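Transcriptional regulator AefR (Pseudomonas syringae pv. tomato, PDB 3CDL) probably binds DNA at regulatory regions as a TetR-family transcription factor, probably as a dimer. Local coordinates at residues Glu28-Met32 with Asp33-Ala37; Ser190-Asn193 with Met194-Trp198. All blocks are in the same frame, centred on the assembly; numbering follows the deposited sequence.

Interaction 1: Glu28-Met32 with Asp33-Ala37; sequences EITSM and DRIAA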
ATOM      1  N   GLU B  28      -1.530 -18.725   9.504  1.00 50.18           N
ATOM      2  CA  GLU B  28      -2.437 -19.545  10.335  1.00 50.26           C
ATOM      3  C   GLU B  28      -2.166 -21.040  10.288  1.00 50.03           C
ATOM      4  O   GLU B  28      -2.324 -21.716  11.302  1.00 50.29           O
ATOM      5  CB  GLU B  28      -3.918 -19.259  10.028  1.00 50.61           C
ATOM      6  CG  GLU B  28      -4.601 -18.199  10.958  1.00 52.97           C
ATOM      7  CD  GLU B  28      -5.017 -18.750  12.362  1.00 55.94           C
ATOM      8  OE1 GLU B  28      -4.240 -19.507  12.995  1.00 56.40           O
ATOM      9  OE2 GLU B  28      -6.127 -18.408  12.846  1.00 56.78           O
ATOM     10  N   ILE B  29      -1.759 -21.557   9.129  1.00 49.80           N
ATOM     11  CA  ILE B  29      -1.392 -22.978   9.025  1.00 49.83           C
ATOM     12  C   ILE B  29       0.006 -23.316   9.589  1.00 49.84           C
ATOM     13  O   ILE B  29       0.322 -24.493   9.780  1.00 49.60           O
ATOM     14  CB  ILE B  29      -1.526 -23.556   7.577  1.00 49.85           C
ATOM     15  CG1 ILE B  29      -0.231 -23.350   6.774  1.00 49.50           C
ATOM     16  CG2 ILE B  29      -2.778 -23.018   6.872  1.00 49.47           C
ATOM     17  CD1 ILE B  29      -0.100 -24.267   5.561  1.00 49.93           C
ATOM     18  N   THR B  30       0.829 -22.298   9.846  1.00 49.77           N
ATOM     19  CA  THR B  30       2.178 -22.494  10.388  1.00 49.76           C
ATOM     20  C   THR B  30       2.131 -22.694  11.892  1.00 49.68           C
ATOM     21  O   THR B  30       1.556 -21.886  12.615  1.00 50.08           O
ATOM     22  CB  THR B  30       3.069 -21.289  10.097  1.00 49.65           C
ATOM     23  OG1 THR B  30       3.084 -21.045   8.690  1.00 49.65           O
ATOM     24  CG2 THR B  30       4.496 -21.545  10.578  1.00 50.39           C
ATOM     25  N   SER B  31       2.751 -23.766  12.361  1.00 49.74           N
ATOM     26  CA  SER B  31       2.761 -24.092  13.780  1.00 49.75           C
ATOM     27  C   SER B  31       4.099 -23.787  14.465  1.00 49.66           C
ATOM     28  O   SER B  31       5.157 -23.723  13.821  1.00 49.00           O
ATOM     29  CB  SER B  31       2.426 -25.563  13.958  1.00 49.88           C
ATOM     30  OG  SER B  31       3.400 -26.353  13.309  1.00 50.46           O
HETATM   31  N   MSE B  32       4.020 -23.618  15.784  1.00 49.83           N
HETATM   32  CA  MSE B  32       5.168 -23.308  16.632  1.00 50.07           C
HETATM   33  C   MSE B  32       6.268 -24.352  16.522  1.00 49.87           C
HETATM   34  O   MSE B  32       7.452 -24.012  16.572  1.00 49.96           O
HETATM   35  CB  MSE B  32       4.738 -23.163  18.092  1.00 50.47           C
HETATM   36  CG  MSE B  32       3.760 -22.037  18.352  1.00 52.46           C
HETATM   37 SE   MSE B  32       4.488 -20.285  17.896  0.85 59.76          SE
HETATM   38  CE  MSE B  32       5.406 -19.886  19.577  1.00 57.18           C
ATOM     39  N   ASP B  33       5.881 -25.617  16.372  1.00 49.44           N
ATOM     40  CA  ASP B  33       6.861 -26.672  16.147  1.00 49.20           C
ATOM     41  C   ASP B  33       7.477 -26.638  14.753  1.00 48.86           C
ATOM     42  O   ASP B  33       8.636 -27.020  14.591  1.00 49.06           O
ATOM     43  CB  ASP B  33       6.357 -28.091  16.505  1.00 49.36           C
ATOM     44  CG  ASP B  33       4.856 -28.166  16.754  1.00 50.08           C
ATOM     45  OD1 ASP B  33       4.088 -27.401  16.121  1.00 50.62           O
ATOM     46  OD2 ASP B  33       4.452 -29.013  17.590  1.00 49.48           O
ATOM     47  N   ARG B  34       6.723 -26.189  13.749  1.00 48.18           N
ATOM     48  CA  ARG B  34       7.300 -26.046  12.415  1.00 47.45           C
ATOM     49  C   ARG B  34       8.347 -24.949  12.459  1.00 46.80           C
ATOM     50  O   ARG B  34       9.460 -25.125  11.953  1.00 47.06           O
ATOM     51  CB  ARG B  34       6.234 -25.777  11.357  1.00 47.52           C
ATOM     52  CG  ARG B  34       6.603 -26.301   9.977  1.00 48.02           C
ATOM     53  CD  ARG B  34       5.478 -27.118   9.368  1.00 50.09           C
ATOM     54  NE  ARG B  34       4.200 -26.390   9.359  1.00 53.62           N
ATOM     55  CZ  ARG B  34       3.014 -26.915   9.018  1.00 54.43           C
ATOM     56  NH1 ARG B  34       1.924 -26.158   9.049  1.00 52.13           N
ATOM     57  NH2 ARG B  34       2.908 -28.195   8.647  1.00 56.16           N
ATOM     58  N   ILE B  35       7.991 -23.840  13.107  1.00 46.02           N
ATOM     59  CA  ILE B  35       8.926 -22.749  13.422  1.00 45.04           C
ATOM     60  C   ILE B  35      10.197 -23.273  14.116  1.00 44.62           C
ATOM     61  O   ILE B  35      11.316 -22.953  13.692  1.00 44.42           O
ATOM     62  CB  ILE B  35       8.234 -21.646  14.284  1.00 44.77           C
ATOM     63  CG1 ILE B  35       7.183 -20.909  13.459  1.00 44.37           C
ATOM     64  CG2 ILE B  35       9.246 -20.664  14.883  1.00 44.09           C
ATOM     65  CD1 ILE B  35       6.254 -20.032  14.279  1.00 45.04           C
ATOM     66  N   ALA B  36      10.005 -24.079  15.163  1.00 44.14           N
ATOM     67  CA  ALA B  36      11.102 -24.646  15.973  1.00 44.04           C
ATOM     68  C   ALA B  36      12.027 -25.569  15.166  1.00 43.68           C
ATOM     69  O   ALA B  36      13.249 -25.538  15.335  1.00 43.26           O
ATOM     70  CB  ALA B  36      10.545 -25.374  17.184  1.00 43.68           C
ATOM     71  N   ALA B  37      11.414 -26.361  14.285  1.00 43.61           N
ATOM     72  CA  ALA B  37      12.104 -27.215  13.326  1.00 43.74           C
ATOM     73  C   ALA B  37      13.096 -26.462  12.454  1.00 44.16           C
ATOM     74  O   ALA B  37      14.123 -27.028  12.059  1.00 44.17           O
ATOM     75  CB  ALA B  37      11.104 -27.915  12.445  1.00 43.80           C
TER
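S31 and I35 are joined by the opening turn of helix 32-39, where I35 N donates to S31 O at 2.9 Å and A36 N reaches M32 O in the same i to i+4 sense. S31 is the N-cap. Its hydroxyl lies between its own backbone N and carbonyl carbon (chi1 61°), a rotation that turns OG back over the first turn. There it accepts a weak capping bond from R34 N (3.4 Å, 147°). It also donates to D33 OD1 at 3.1 Å, meeting that oxygen on its anti side and 27° out of the carboxylate plane. R34 folds back along the loop through bends at chi2 and chi3. Its guanidinium has S31 OG over one face and T30 CA at its edge; NH1 is modelled 2.4 Å from I29 O, too short to be taken at face value. On the inner side, M32 and I35 run side by side, SE lying 4.0 Å from I35 CD1. The T30 side chain crosses that of I35 at about a right angle, CG2 lying 4.0 Å from I35 CG1. F22 of helix 9-24 and L56 of helix 53-64 also pack on I35, and V46 and Y47 of helix 43-49 on M32. The S31 hydroxyl offers the R34 N-H a weak acceptor, and the nearby D33 carboxylate probably interacts favourably with the helix dipole, at the start of the predicted helix-turn-helix.

Interaction 2: Ser190-Asn193 with Met194-Trp198; sequences SALN and MFLGW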
ATOM      1  N   SER B 190      12.369  14.964  -4.781  1.00 46.58           N
ATOM      2  CA  SER B 190      11.051  15.483  -5.155  1.00 47.27           C
ATOM      3  C   SER B 190      10.050  15.468  -4.034  1.00 46.41           C
ATOM      4  O   SER B 190       9.222  16.365  -3.963  1.00 46.31           O
ATOM      5  CB  SER B 190      10.422  14.859  -6.417  1.00 46.99           C
ATOM      6  OG  SER B 190      10.719  13.493  -6.489  1.00 51.46           O
ATOM      7  N   ALA B 191      10.127  14.474  -3.154  1.00 46.82           N
ATOM      8  CA  ALA B 191       9.245  14.437  -1.981  1.00 46.70           C
ATOM      9  C   ALA B 191       9.445  15.703  -1.205  1.00 46.85           C
ATOM     10  O   ALA B 191       8.480  16.446  -1.007  1.00 47.40           O
ATOM     11  CB  ALA B 191       9.509  13.220  -1.124  1.00 46.56           C
ATOM     12  N   LEU B 192      10.707  15.959  -0.829  1.00 46.96           N
ATOM     13  CA  LEU B 192      11.176  17.174  -0.151  1.00 46.98           C
ATOM     14  C   LEU B 192      10.655  18.435  -0.822  1.00 47.02           C
ATOM     15  O   LEU B 192       9.999  19.277  -0.185  1.00 47.18           O
ATOM     16  CB  LEU B 192      12.717  17.212  -0.166  1.00 46.93           C
ATOM     17  CG  LEU B 192      13.606  17.887   0.904  1.00 48.39           C
ATOM     18  CD1 LEU B 192      14.942  18.366   0.313  1.00 48.06           C
ATOM     19  CD2 LEU B 192      12.955  19.028   1.605  1.00 48.64           C
ATOM     20  N   ASN B 193      10.978  18.564  -2.111  1.00 47.01           N
ATOM     21  CA  ASN B 193      10.611  19.724  -2.928  1.00 46.46           C
ATOM     22  C   ASN B 193       9.109  19.918  -2.993  1.00 46.83           C
ATOM     23  O   ASN B 193       8.607  21.031  -2.878  1.00 47.05           O
ATOM     24  CB  ASN B 193      11.175  19.579  -4.343  1.00 45.47           C
ATOM     25  CG  ASN B 193      12.643  19.972  -4.429  1.00 45.36           C
ATOM     26  OD1 ASN B 193      13.076  20.920  -3.782  1.00 41.77           O
ATOM     27  ND2 ASN B 193      13.415  19.240  -5.237  1.00 44.62           N
HETATM   28  N   MSE B 194       8.393  18.826  -3.180  1.00 46.87           N
HETATM   29  CA  MSE B 194       6.953  18.890  -3.243  1.00 48.36           C
HETATM   30  C   MSE B 194       6.404  19.283  -1.879  1.00 46.20           C
HETATM   31  O   MSE B 194       5.568  20.170  -1.782  1.00 44.85           O
HETATM   32  CB  MSE B 194       6.378  17.551  -3.686  1.00 47.25           C
HETATM   33  CG  MSE B 194       4.872  17.550  -3.732  1.00 50.63           C
HETATM   34 SE   MSE B 194       4.206  16.187  -4.895  0.70 55.19          SE
HETATM   35  CE  MSE B 194       5.863  15.896  -5.897  1.00 52.79           C
ATOM     36  N   PHE B 195       6.903  18.621  -0.838  1.00 46.17           N
ATOM     37  CA  PHE B 195       6.385  18.821   0.507  1.00 46.27           C
ATOM     38  C   PHE B 195       6.623  20.261   0.933  1.00 46.15           C
ATOM     39  O   PHE B 195       5.678  20.996   1.242  1.00 45.39           O
ATOM     40  CB  PHE B 195       6.965  17.819   1.535  1.00 45.61           C
ATOM     41  CG  PHE B 195       6.317  17.932   2.905  1.00 46.09           C
ATOM     42  CD1 PHE B 195       5.108  17.271   3.180  1.00 45.89           C
ATOM     43  CD2 PHE B 195       6.864  18.759   3.888  1.00 44.60           C
ATOM     44  CE1 PHE B 195       4.483  17.410   4.421  1.00 45.79           C
ATOM     45  CE2 PHE B 195       6.239  18.909   5.134  1.00 44.90           C
ATOM     46  CZ  PHE B 195       5.052  18.228   5.405  1.00 44.53           C
ATOM     47  N   LEU B 196       7.886  20.673   0.912  1.00 46.46           N
ATOM     48  CA  LEU B 196       8.216  21.994   1.436  1.00 47.24           C
ATOM     49  C   LEU B 196       7.656  23.095   0.566  1.00 47.85           C
ATOM     50  O   LEU B 196       7.234  24.142   1.086  1.00 47.72           O
ATOM     51  CB  LEU B 196       9.726  22.167   1.648  1.00 47.29           C
ATOM     52  CG  LEU B 196      10.175  21.641   3.006  1.00 46.16           C
ATOM     53  CD1 LEU B 196      11.633  21.920   3.208  1.00 44.99           C
ATOM     54  CD2 LEU B 196       9.350  22.285   4.115  1.00 44.21           C
ATOM     55  N   GLY B 197       7.641  22.829  -0.752  1.00 48.18           N
ATOM     56  CA  GLY B 197       6.980  23.675  -1.742  1.00 48.42           C
ATOM     57  C   GLY B 197       5.621  24.167  -1.268  1.00 49.02           C
ATOM     58  O   GLY B 197       5.325  25.366  -1.347  1.00 49.61           O
ATOM     59  N   TRP B 198       4.802  23.242  -0.754  1.00 49.03           N
ATOM     60  CA  TRP B 198       3.428  23.548  -0.334  1.00 48.21           C
ATOM     61  C   TRP B 198       3.321  24.009   1.111  1.00 47.71           C
ATOM     62  O   TRP B 198       2.604  24.952   1.408  1.00 47.62           O
ATOM     63  CB  TRP B 198       2.480  22.359  -0.593  1.00 47.85           C
ATOM     64  CG  TRP B 198       1.087  22.622  -0.081  1.00 47.43           C
ATOM     65  CD1 TRP B 198       0.481  21.998   0.962  1.00 48.21           C
ATOM     66  CD2 TRP B 198       0.148  23.606  -0.560  1.00 48.20           C
ATOM     67  NE1 TRP B 198      -0.778  22.518   1.169  1.00 49.38           N
ATOM     68  CE2 TRP B 198      -1.009  23.508   0.249  1.00 49.66           C
ATOM     69  CE3 TRP B 198       0.177  24.570  -1.582  1.00 48.76           C
ATOM     70  CZ2 TRP B 198      -2.139  24.331   0.061  1.00 47.95           C
ATOM     71  CZ3 TRP B 198      -0.950  25.392  -1.767  1.00 48.28           C
ATOM     72  CH2 TRP B 198      -2.089  25.259  -0.951  1.00 47.68           C
TER
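Main-chain bonds tie S190-N193 to M194-W198 as successive turns of helix 181-199. M194 N donates to S190 O and F195 N to A191 O, both at 2.7 Å, and L196 N meets L192 O at 2.8 Å and a nearly straight 171°. The fourth bond, G197 N to N193 O, is more bent at 140°, its donor standing above the carbonyl plane. Apolar contact across the turn is carried by L192 and L196, whose side chains cross obliquely with L192 CD2 3.6 Å from L196 CD1. L192 CG is anti to the backbone N (chi1 -151°), which brings CD2 forward to the next turn although the CB bond points away from it. L86 of helix 82-97 packs on L196, and L87 on L192. M194 stays close to the backbone: its CB is 3.1 Å from S190 O, and the bend at chi3 brings CE to 3.9 Å from the same oxygen. The polar side chains have partners elsewhere, S190 OG with N186 O and N193 OD1 with R83 NH1. Q158 of the second subunit packs on M194, and M194 of that subunit on F195. Four amide-carbonyl pairs are thus satisfied within the helix, leaving largely apolar side chains to join it to helices 82-97 and 152-167 and to the partner subunit.

Overall arrangement
Interaction 1 comes first along the chain, at the start of helix 32-39, and interaction 2 near its end, within helix 181-199. Their centres are 46 Å apart, on opposite sides of the chain's centre, and their nearest atoms are about 35 Å from each other, so they do not touch. They share no helix: interaction 1 belongs to the TetR-type N-terminal region with its predicted helix-turn-helix, interaction 2 to the AefR-like C-terminal region. Only interaction 2 meets the second subunit of the assembly. This separation matches the TetR-family plan, in which the N-terminal helices probably read DNA while the C-terminal helices pair the subunits.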